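Local coordinates for protein RNA-dependent RNA Polymerase (Bombyx mori cytoplasmic polyhedrosis virus, PDB 6TZ0) that catalyses RNA-templated RNA synthesis, transcribing the viral double-stranded genome into plus strands and probably also making the complementary minus strands, at residues M373-T376 with R377-L381; K600-A604 with A605-C609. All coordinates share one frame; numbering follows the deposited sequence.

Interaction 1 (M373-T376 with R377-L381)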
ATOM      1  N   MET A 373      25.948   9.650  19.012  1.00 21.76           N
ATOM      2  CA  MET A 373      25.228  10.587  19.860  1.00 21.76           C
ATOM      3  C   MET A 373      23.939   9.921  20.312  1.00 21.76           C
ATOM      4  O   MET A 373      23.332   9.164  19.554  1.00 21.76           O
ATOM      5  CB  MET A 373      24.932  11.893  19.118  1.00 21.76           C
ATOM      6  CG  MET A 373      24.364  12.981  19.980  1.00 21.76           C
ATOM      7  SD  MET A 373      23.895  14.486  19.126  1.00 21.76           S
ATOM      8  CE  MET A 373      25.504  15.155  18.748  1.00 21.76           C
ATOM      9  N   SER A 374      23.521  10.194  21.543  1.00 22.69           N
ATOM     10  CA  SER A 374      22.469   9.396  22.145  1.00 22.69           C
ATOM     11  C   SER A 374      21.608  10.228  23.081  1.00 22.69           C
ATOM     12  O   SER A 374      22.096  11.104  23.792  1.00 22.69           O
ATOM     13  CB  SER A 374      23.073   8.221  22.909  1.00 22.69           C
ATOM     14  OG  SER A 374      22.072   7.463  23.523  1.00 22.69           O
ATOM     15  N   ASN A 375      20.324   9.890  23.110  1.00 25.27           N
ATOM     16  CA  ASN A 375      19.320  10.490  23.973  1.00 25.27           C
ATOM     17  C   ASN A 375      19.586  10.118  25.436  1.00 25.27           C
ATOM     18  O   ASN A 375      20.392   9.241  25.743  1.00 25.27           O
ATOM     19  CB  ASN A 375      17.941  10.005  23.525  1.00 25.27           C
ATOM     20  CG  ASN A 375      16.820  10.857  24.025  1.00 25.27           C
ATOM     21  OD1 ASN A 375      17.036  11.837  24.735  1.00 25.27           O
ATOM     22  ND2 ASN A 375      15.602  10.486  23.663  1.00 25.27           N
ATOM     23  N   THR A 376      18.883  10.786  26.354  1.00 25.42           N
ATOM     24  CA  THR A 376      18.961  10.427  27.768  1.00 25.42           C
ATOM     25  C   THR A 376      18.268   9.109  28.082  1.00 25.42           C
ATOM     26  O   THR A 376      18.553   8.508  29.120  1.00 25.42           O
ATOM     27  CB  THR A 376      18.374  11.536  28.634  1.00 25.42           C
ATOM     28  OG1 THR A 376      17.036  11.822  28.210  1.00 25.42           O
ATOM     29  CG2 THR A 376      19.216  12.783  28.528  1.00 25.42           C
ATOM     30  N   ARG A 377      17.383   8.637  27.207  1.00 26.69           N
ATOM     31  CA  ARG A 377      16.864   7.275  27.257  1.00 26.69           C
ATOM     32  C   ARG A 377      17.792   6.275  26.581  1.00 26.69           C
ATOM     33  O   ARG A 377      17.371   5.139  26.348  1.00 26.69           O
ATOM     34  CB  ARG A 377      15.489   7.200  26.587  1.00 26.69           C
ATOM     35  CG  ARG A 377      14.411   8.112  27.152  1.00 26.69           C
ATOM     36  CD  ARG A 377      13.861   7.671  28.496  1.00 26.69           C
ATOM     37  NE  ARG A 377      13.157   6.397  28.415  1.00 26.69           N
ATOM     38  CZ  ARG A 377      12.738   5.708  29.470  1.00 26.69           C
ATOM     39  NH1 ARG A 377      12.922   6.188  30.689  1.00 26.69           N
ATOM     40  NH2 ARG A 377      12.118   4.551  29.310  1.00 26.69           N
ATOM     41  N   HIS A 378      19.010   6.704  26.236  1.00 25.11           N
ATOM     42  CA  HIS A 378      20.024   5.938  25.506  1.00 25.11           C
ATOM     43  C   HIS A 378      19.548   5.514  24.121  1.00 25.11           C
ATOM     44  O   HIS A 378      20.013   4.520  23.570  1.00 25.11           O
ATOM     45  CB  HIS A 378      20.527   4.742  26.309  1.00 25.11           C
ATOM     46  CG  HIS A 378      21.197   5.128  27.588  1.00 25.11           C
ATOM     47  ND1 HIS A 378      20.517   5.224  28.781  1.00 25.11           N
ATOM     48  CD2 HIS A 378      22.477   5.474  27.855  1.00 25.11           C
ATOM     49  CE1 HIS A 378      21.354   5.592  29.733  1.00 25.11           C
ATOM     50  NE2 HIS A 378      22.549   5.752  29.196  1.00 25.11           N
ATOM     51  N   GLU A 379      18.657   6.296  23.531  1.00 24.79           N
ATOM     52  CA  GLU A 379      18.179   6.072  22.179  1.00 24.79           C
ATOM     53  C   GLU A 379      19.029   6.863  21.191  1.00 24.79           C
ATOM     54  O   GLU A 379      19.494   7.963  21.488  1.00 24.79           O
ATOM     55  CB  GLU A 379      16.714   6.487  22.080  1.00 24.79           C
ATOM     56  CG  GLU A 379      15.813   5.679  22.990  1.00 24.79           C
ATOM     57  CD  GLU A 379      14.405   6.223  23.054  1.00 24.79           C
ATOM     58  OE1 GLU A 379      14.152   7.307  22.493  1.00 24.79           O
ATOM     59  OE2 GLU A 379      13.545   5.568  23.677  1.00 24.79           O
ATOM     60  N   SER A 380      19.231   6.293  20.008  1.00 21.37           N
ATOM     61  CA  SER A 380      20.229   6.807  19.082  1.00 21.37           C
ATOM     62  C   SER A 380      19.737   8.043  18.345  1.00 21.37           C
ATOM     63  O   SER A 380      18.616   8.072  17.832  1.00 21.37           O
ATOM     64  CB  SER A 380      20.616   5.726  18.078  1.00 21.37           C
ATOM     65  OG  SER A 380      21.554   6.212  17.141  1.00 21.37           O
ATOM     66  N   LEU A 381      20.594   9.058  18.290  1.00 21.50           N
ATOM     67  CA  LEU A 381      20.395  10.255  17.488  1.00 21.50           C
ATOM     68  C   LEU A 381      21.375  10.373  16.333  1.00 21.50           C
ATOM     69  O   LEU A 381      21.075  11.055  15.355  1.00 21.50           O
ATOM     70  CB  LEU A 381      20.509  11.502  18.369  1.00 21.50           C
ATOM     71  CG  LEU A 381      19.358  11.816  19.316  1.00 21.50           C
ATOM     72  CD1 LEU A 381      19.750  12.859  20.289  1.00 21.50           C
ATOM     73  CD2 LEU A 381      18.214  12.344  18.520  1.00 21.50           C
TER

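Interaction 2 (K600-A604 with A605-C609)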
ATOM      1  N   LYS A 600      22.628  19.791  23.195  1.00 21.78           N
ATOM      2  CA  LYS A 600      22.624  20.121  21.781  1.00 21.78           C
ATOM      3  C   LYS A 600      21.260  20.645  21.375  1.00 21.78           C
ATOM      4  O   LYS A 600      20.246  20.356  22.012  1.00 21.78           O
ATOM      5  CB  LYS A 600      22.993  18.920  20.907  1.00 21.78           C
ATOM      6  CG  LYS A 600      24.408  18.432  21.108  1.00 21.78           C
ATOM      7  CD  LYS A 600      25.412  19.462  20.640  1.00 21.78           C
ATOM      8  CE  LYS A 600      26.823  18.921  20.703  1.00 21.78           C
ATOM      9  NZ  LYS A 600      27.295  18.758  22.100  1.00 21.78           N
ATOM     10  N   TYR A 601      21.256  21.433  20.309  1.00 21.92           N
ATOM     11  CA  TYR A 601      20.029  21.952  19.727  1.00 21.92           C
ATOM     12  C   TYR A 601      19.494  20.931  18.733  1.00 21.92           C
ATOM     13  O   TYR A 601      20.173  20.591  17.761  1.00 21.92           O
ATOM     14  CB  TYR A 601      20.306  23.286  19.045  1.00 21.92           C
ATOM     15  CG  TYR A 601      19.089  24.022  18.551  1.00 21.92           C
ATOM     16  CD1 TYR A 601      18.324  24.786  19.415  1.00 21.92           C
ATOM     17  CD2 TYR A 601      18.714  23.959  17.221  1.00 21.92           C
ATOM     18  CE1 TYR A 601      17.220  25.466  18.970  1.00 21.92           C
ATOM     19  CE2 TYR A 601      17.610  24.634  16.766  1.00 21.92           C
ATOM     20  CZ  TYR A 601      16.869  25.386  17.644  1.00 21.92           C
ATOM     21  OH  TYR A 601      15.768  26.067  17.191  1.00 21.92           O
ATOM     22  N   VAL A 602      18.291  20.428  18.984  1.00 21.59           N
ATOM     23  CA  VAL A 602      17.701  19.354  18.196  1.00 21.59           C
ATOM     24  C   VAL A 602      16.415  19.875  17.574  1.00 21.59           C
ATOM     25  O   VAL A 602      15.529  20.347  18.291  1.00 21.59           O
ATOM     26  CB  VAL A 602      17.422  18.116  19.065  1.00 21.59           C
ATOM     27  CG1 VAL A 602      16.817  17.011  18.240  1.00 21.59           C
ATOM     28  CG2 VAL A 602      18.685  17.639  19.751  1.00 21.59           C
ATOM     29  N   ASN A 603      16.306  19.788  16.249  1.00 23.45           N
ATOM     30  CA  ASN A 603      15.106  20.282  15.591  1.00 23.45           C
ATOM     31  C   ASN A 603      13.987  19.242  15.670  1.00 23.45           C
ATOM     32  O   ASN A 603      14.154  18.157  16.226  1.00 23.45           O
ATOM     33  CB  ASN A 603      15.408  20.712  14.154  1.00 23.45           C
ATOM     34  CG  ASN A 603      15.984  19.606  13.293  1.00 23.45           C
ATOM     35  OD1 ASN A 603      16.192  18.497  13.737  1.00 23.45           O
ATOM     36  ND2 ASN A 603      16.216  19.912  12.035  1.00 23.45           N
ATOM     37  N   ALA A 604      12.830  19.576  15.090  1.00 22.72           N
ATOM     38  CA  ALA A 604      11.630  18.767  15.284  1.00 22.72           C
ATOM     39  C   ALA A 604      11.688  17.460  14.505  1.00 22.72           C
ATOM     40  O   ALA A 604      11.250  16.412  15.003  1.00 22.72           O
ATOM     41  CB  ALA A 604      10.399  19.565  14.869  1.00 22.72           C
ATOM     42  N   ALA A 605      12.213  17.510  13.280  1.00 22.81           N
ATOM     43  CA  ALA A 605      12.243  16.336  12.417  1.00 22.81           C
ATOM     44  C   ALA A 605      13.167  15.259  12.956  1.00 22.81           C
ATOM     45  O   ALA A 605      12.873  14.070  12.825  1.00 22.81           O
ATOM     46  CB  ALA A 605      12.675  16.738  11.014  1.00 22.81           C
ATOM     47  N   TRP A 606      14.264  15.657  13.593  1.00 21.90           N
ATOM     48  CA  TRP A 606      15.205  14.682  14.125  1.00 21.90           C
ATOM     49  C   TRP A 606      14.672  14.056  15.407  1.00 21.90           C
ATOM     50  O   TRP A 606      14.910  12.871  15.667  1.00 21.90           O
ATOM     51  CB  TRP A 606      16.563  15.371  14.266  1.00 21.90           C
ATOM     52  CG  TRP A 606      17.713  14.624  14.800  1.00 21.90           C
ATOM     53  CD1 TRP A 606      17.969  13.300  14.660  1.00 21.90           C
ATOM     54  CD2 TRP A 606      18.899  15.203  15.335  1.00 21.90           C
ATOM     55  NE1 TRP A 606      19.188  12.996  15.199  1.00 21.90           N
ATOM     56  CE2 TRP A 606      19.787  14.155  15.610  1.00 21.90           C
ATOM     57  CE3 TRP A 606      19.279  16.508  15.651  1.00 21.90           C
ATOM     58  CZ2 TRP A 606      21.027  14.365  16.193  1.00 21.90           C
ATOM     59  CZ3 TRP A 606      20.509  16.713  16.234  1.00 21.90           C
ATOM     60  CH2 TRP A 606      21.366  15.649  16.497  1.00 21.90           C
ATOM     61  N   GLN A 607      13.848  14.798  16.153  1.00 22.38           N
ATOM     62  CA  GLN A 607      13.096  14.217  17.264  1.00 22.38           C
ATOM     63  C   GLN A 607      12.102  13.175  16.773  1.00 22.38           C
ATOM     64  O   GLN A 607      12.003  12.082  17.345  1.00 22.38           O
ATOM     65  CB  GLN A 607      12.346  15.302  18.029  1.00 22.38           C
ATOM     66  CG  GLN A 607      13.207  16.285  18.756  1.00 22.38           C
ATOM     67  CD  GLN A 607      12.395  17.356  19.424  1.00 22.38           C
ATOM     68  OE1 GLN A 607      11.174  17.319  19.409  1.00 22.38           O
ATOM     69  NE2 GLN A 607      13.068  18.353  19.964  1.00 22.38           N
ATOM     70  N   ALA A 608      11.357  13.502  15.710  1.00 23.07           N
ATOM     71  CA  ALA A 608      10.365  12.569  15.178  1.00 23.07           C
ATOM     72  C   ALA A 608      11.015  11.318  14.609  1.00 23.07           C
ATOM     73  O   ALA A 608      10.545  10.202  14.857  1.00 23.07           O
ATOM     74  CB  ALA A 608       9.518  13.252  14.110  1.00 23.07           C
ATOM     75  N   CYS A 609      12.111  11.481  13.870  1.00 22.11           N
ATOM     76  CA  CYS A 609      12.778  10.334  13.271  1.00 22.11           C
ATOM     77  C   CYS A 609      13.455   9.463  14.318  1.00 22.11           C
ATOM     78  O   CYS A 609      13.431   8.234  14.208  1.00 22.11           O
ATOM     79  CB  CYS A 609      13.784  10.802  12.226  1.00 22.11           C
ATOM     80  SG  CYS A 609      13.012  11.537  10.794  1.00 22.11           S
TER

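Interaction 1 (M373-T376 with R377-L381)
The carbonyl oxygen of E379 takes the amide of N375 in a nearly straight bond, N375 N to E379 O 2.7 Å, with the donor in the carbonyl plane. A second, weak contact may reach the same oxygen from S374: its hydroxyl also lies near N375 O, and which of the two accepts is not settled. S374 OG is placed there by a side chain standing anti to the backbone N (chi1 179°), beside the backbone of H378. H378 N returns to N375 O at 2.9 Å, closing a type I turn from N375 to H378. This turn links strands 370-375 and 380-384 into a beta hairpin, in which S374 and S380 form an antiparallel non-hydrogen-bonded pair and L381 N bonds to M373 O at 3.0 Å. At the turn, N375 OD1 accepts from T376 N, which sits above the plane of the N375 carboxamide. The side chains of N375 and E379 run alongside each other in the same direction, their amide and carboxylate planes 67° apart. R377 points its guanidinium away from the hairpin to a salt bridge with E549 of the neighbouring Viral structural protein 4 chain, while the H378 ring meets that of F590.

Interaction 2 (K600-A604 with A605-C609)
The indole of W606 has backbone and side-chain oxygens at its rim: Y601 O and N603 OD1 both lie near the ring plane, at the edge. V602 CG1 approaches the six-membered ring obliquely, 3.6 Å from W606 CE3, and the two side chains cross at about a right angle. With chi1 at -180°, this methyl is trans to the V602 amide nitrogen and sits between the indole and the aliphatic part of Q607, touching both, with V602 CG1 3.7 Å from Q607 CG. The side-chain amide of N603 is turned 80° from the indole plane. N603 is the N-cap of the helix, and its OD1 takes a weak bond from W606 N at 3.4 Å. Its backbone O receives an equally weak bond from Q607 N, and the regular helical pattern is established with A608 N to A604 O at 3.0 Å. The extended chain of Q607 passes over N603 O and carries NE2 to a weak bond with Y583 O. W606 NE1 probably donates to L381 O. Strand 598-602 passes through the single residue N603 into helix 604-614; the axes of segments 600-602 and 605-609 are 81° apart. Helix 557-573 packs on W606 through L568 and A571, helix 501-508 meets A605 and C609 through M502, and strand 585-591 lies beside V602.

How the interactions relate
Both interactions reach one antiparallel sheet, in which strands 380-384 and 598-602 are outermost, with strands 370-375 and 585-591 between them. Interaction 1 is a surface turn, held mostly by backbone bonds and facing another protein chain; interaction 2 is a buried strand-to-helix junction, where apolar packing around an indole accompanies weak capping bonds. Their centres are 12 Å apart, and they touch directly. The probable bond between L381 and W606 bridges the two contacts, and beside it M373 SD packs 3.8 Å from W606 CH2. The tryptophan of interaction 2 therefore ties the hairpin of interaction 1 to helix 604-614.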